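PDB 4BQH: Udp-n-acetylglucosamine pyrophosphorylase from Trypanosoma brucei, which probably makes UDP-N-acetylglucosamine and diphosphate from UTP and N-acetylglucosamine 1-phosphate, as a nucleotidyltransferase of the UDPGP type 1 family. Local coordinates for residues 156-161 and 508-513. Sequence-based numbering, arbitrary orientation.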
loop_
_atom_site.group_PDB
_atom_site.type_symbol
_atom_site.label_atom_id
_atom_site.label_comp_id
_atom_site.label_asym_id
_atom_site.label_seq_id
_atom_site.Cartn_x
_atom_site.Cartn_y
_atom_site.Cartn_z
ATOM N N ARG A 156 -7.068 3.959 14.344
ATOM C CA ARG A 156 -7.609 4.324 15.681
ATOM C C ARG A 156 -7.841 3.102 16.564
ATOM O O ARG A 156 -7.540 3.110 17.774
ATOM C CB ARG A 156 -8.896 5.145 15.527
ATOM C CG ARG A 156 -8.618 6.584 15.094
ATOM C CD ARG A 156 -9.847 7.273 14.547
ATOM N NE ARG A 156 -10.847 7.367 15.611
ATOM C CZ ARG A 156 -12.144 7.521 15.402
ATOM N NH1 ARG A 156 -12.625 7.650 14.162
ATOM N NH2 ARG A 156 -12.956 7.553 16.445
ATOM N N ARG A 157 -8.406 2.049 15.993
ATOM C CA ARG A 157 -8.642 0.827 16.755
ATOM C C ARG A 157 -7.344 0.136 17.217
ATOM O O ARG A 157 -7.227 -0.270 18.384
ATOM C CB ARG A 157 -9.567 -0.124 15.986
ATOM C CG ARG A 157 -9.948 -1.364 16.759
ATOM C CD ARG A 157 -10.745 -1.050 18.020
ATOM N NE ARG A 157 -10.990 -2.321 18.682
ATOM C CZ ARG A 157 -10.974 -2.526 19.985
ATOM N NH1 ARG A 157 -10.723 -1.529 20.828
ATOM N NH2 ARG A 157 -11.219 -3.749 20.433
ATOM N N ARG A 158 -6.380 0.007 16.308
ATOM C CA ARG A 158 -5.082 -0.582 16.651
ATOM C C ARG A 158 -4.391 0.254 17.781
ATOM O O ARG A 158 -3.766 -0.297 18.695
ATOM C CB ARG A 158 -4.180 -0.700 15.413
ATOM C CG ARG A 158 -4.590 -1.807 14.413
ATOM C CD ARG A 158 -4.402 -3.235 14.936
ATOM N NE ARG A 158 -4.706 -4.195 13.866
ATOM C CZ ARG A 158 -4.883 -5.500 14.030
ATOM N NH1 ARG A 158 -4.817 -6.041 15.231
ATOM N NH2 ARG A 158 -5.108 -6.285 12.969
ATOM N N GLN A 159 -4.501 1.573 17.695
ATOM C CA GLN A 159 -3.914 2.483 18.709
ATOM C C GLN A 159 -4.574 2.245 20.057
ATOM O O GLN A 159 -3.903 2.153 21.098
ATOM C CB GLN A 159 -4.113 3.952 18.294
ATOM C CG GLN A 159 -3.138 4.433 17.215
ATOM C CD GLN A 159 -3.425 5.846 16.739
ATOM O OE1 GLN A 159 -2.638 6.438 15.998
ATOM N NE2 GLN A 159 -4.549 6.419 17.198
ATOM N N GLU A 160 -5.896 2.126 20.034
ATOM C CA GLU A 160 -6.684 1.852 21.253
ATOM C C GLU A 160 -6.310 0.518 21.898
ATOM O O GLU A 160 -6.172 0.450 23.132
ATOM C CB GLU A 160 -8.181 1.928 20.906
ATOM C CG GLU A 160 -9.141 1.725 22.065
ATOM C CD GLU A 160 -10.593 1.676 21.608
ATOM O OE1 GLU A 160 -10.860 1.588 20.378
ATOM O OE2 GLU A 160 -11.474 1.743 22.488
ATOM N N ILE A 161 -6.133 -0.540 21.095
ATOM C CA ILE A 161 -5.723 -1.841 21.647
ATOM C C ILE A 161 -4.308 -1.771 22.245
ATOM O O ILE A 161 -4.079 -2.277 23.352
ATOM C CB ILE A 161 -5.828 -2.997 20.606
ATOM C CG1 ILE A 161 -7.290 -3.189 20.140
ATOM C CG2 ILE A 161 -5.318 -4.305 21.204
ATOM C CD1 ILE A 161 -7.415 -4.055 18.893
ATOM N N VAL A 508 -15.136 -1.148 16.206
ATOM C CA VAL A 508 -15.432 -2.283 17.088
ATOM C C VAL A 508 -14.339 -3.349 17.102
ATOM O O VAL A 508 -13.886 -3.766 18.176
ATOM C CB VAL A 508 -16.796 -2.936 16.753
ATOM C CG1 VAL A 508 -17.064 -4.127 17.652
ATOM C CG2 VAL A 508 -17.893 -1.894 16.927
ATOM N N SER A 509 -13.923 -3.792 15.917
ATOM C CA SER A 509 -13.010 -4.931 15.816
ATOM C C SER A 509 -12.156 -4.812 14.581
ATOM O O SER A 509 -12.674 -4.518 13.504
ATOM C CB SER A 509 -13.810 -6.222 15.691
ATOM O OG SER A 509 -13.021 -7.345 15.964
ATOM N N VAL A 510 -10.849 -5.076 14.737
ATOM C CA VAL A 510 -9.956 -5.171 13.573
ATOM C C VAL A 510 -9.404 -6.577 13.398
ATOM O O VAL A 510 -8.860 -6.891 12.330
ATOM C CB VAL A 510 -8.755 -4.194 13.646
ATOM C CG1 VAL A 510 -9.182 -2.766 13.311
ATOM C CG2 VAL A 510 -8.040 -4.297 14.996
ATOM N N GLY A 511 -9.554 -7.432 14.408
ATOM C CA GLY A 511 -9.086 -8.803 14.283
ATOM C C GLY A 511 -9.963 -9.857 14.904
ATOM O O GLY A 511 -9.501 -10.968 15.151
ATOM N N GLY A 512 -11.226 -9.525 15.178
ATOM C CA GLY A 512 -12.117 -10.499 15.820
ATOM C C GLY A 512 -12.330 -10.279 17.311
ATOM O O GLY A 512 -13.208 -10.889 17.906
ATOM N N GLU A 513 -11.535 -9.400 17.907
ATOM C CA GLU A 513 -11.681 -9.011 19.318
ATOM C C GLU A 513 -12.813 -8.005 19.541
ATOM O O GLU A 513 -13.289 -7.342 18.605
ATOM C CB GLU A 513 -10.352 -8.390 19.810
ATOM C CG GLU A 513 -10.205 -6.882 19.570
ATOM C CD GLU A 513 -10.126 -6.480 18.091
ATOM O OE1 GLU A 513 -9.818 -7.328 17.236
ATOM O OE2 GLU A 513 -10.379 -5.308 17.785
HETATM O O HOH W 1 -6.733 -8.608 11.677
#
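Val510 wedges between Arg157 and Arg158, and this is the tightly packed part of the contact. With CG anti to the backbone N (chi1 -175°), the Arg157 chain starts out past Val510 CG1 and CG2. Val510 CG2 also sits over one face of the Arg158 guanidinium, offset toward the rim and 3.5 Å from Arg158 CZ, whose NH1 and NH2 are held by Tyr106 and Asn287. Beside this wedge, Arg157 and Glu513 meet tip to tip in a salt bridge. Glu513 OE2 takes Arg157 NE at 3.2 Å and Arg157 NH2 as well, on its anti lone pair; N-H...O angles of 138° and 135° show both bonds to be bent. The syn lone pair of OE2 accepts Val510 N, and OE1 accepts Gly511 N, so the carboxylate also braces its own loop, shaped by an ST motif (Gly512 N to Ser509 OG). The looser side is at exposed Gly511, where a water bonded to Val510 O reaches Arg158 NH2 only weakly. Thus the loop between strand 501-504 and helix 519-528 docks on helix 147-166 of the GT-A-type fold, which lies in the chain between strands 114-119 and 175-180, neighbours paired in parallel in the central mixed sheet.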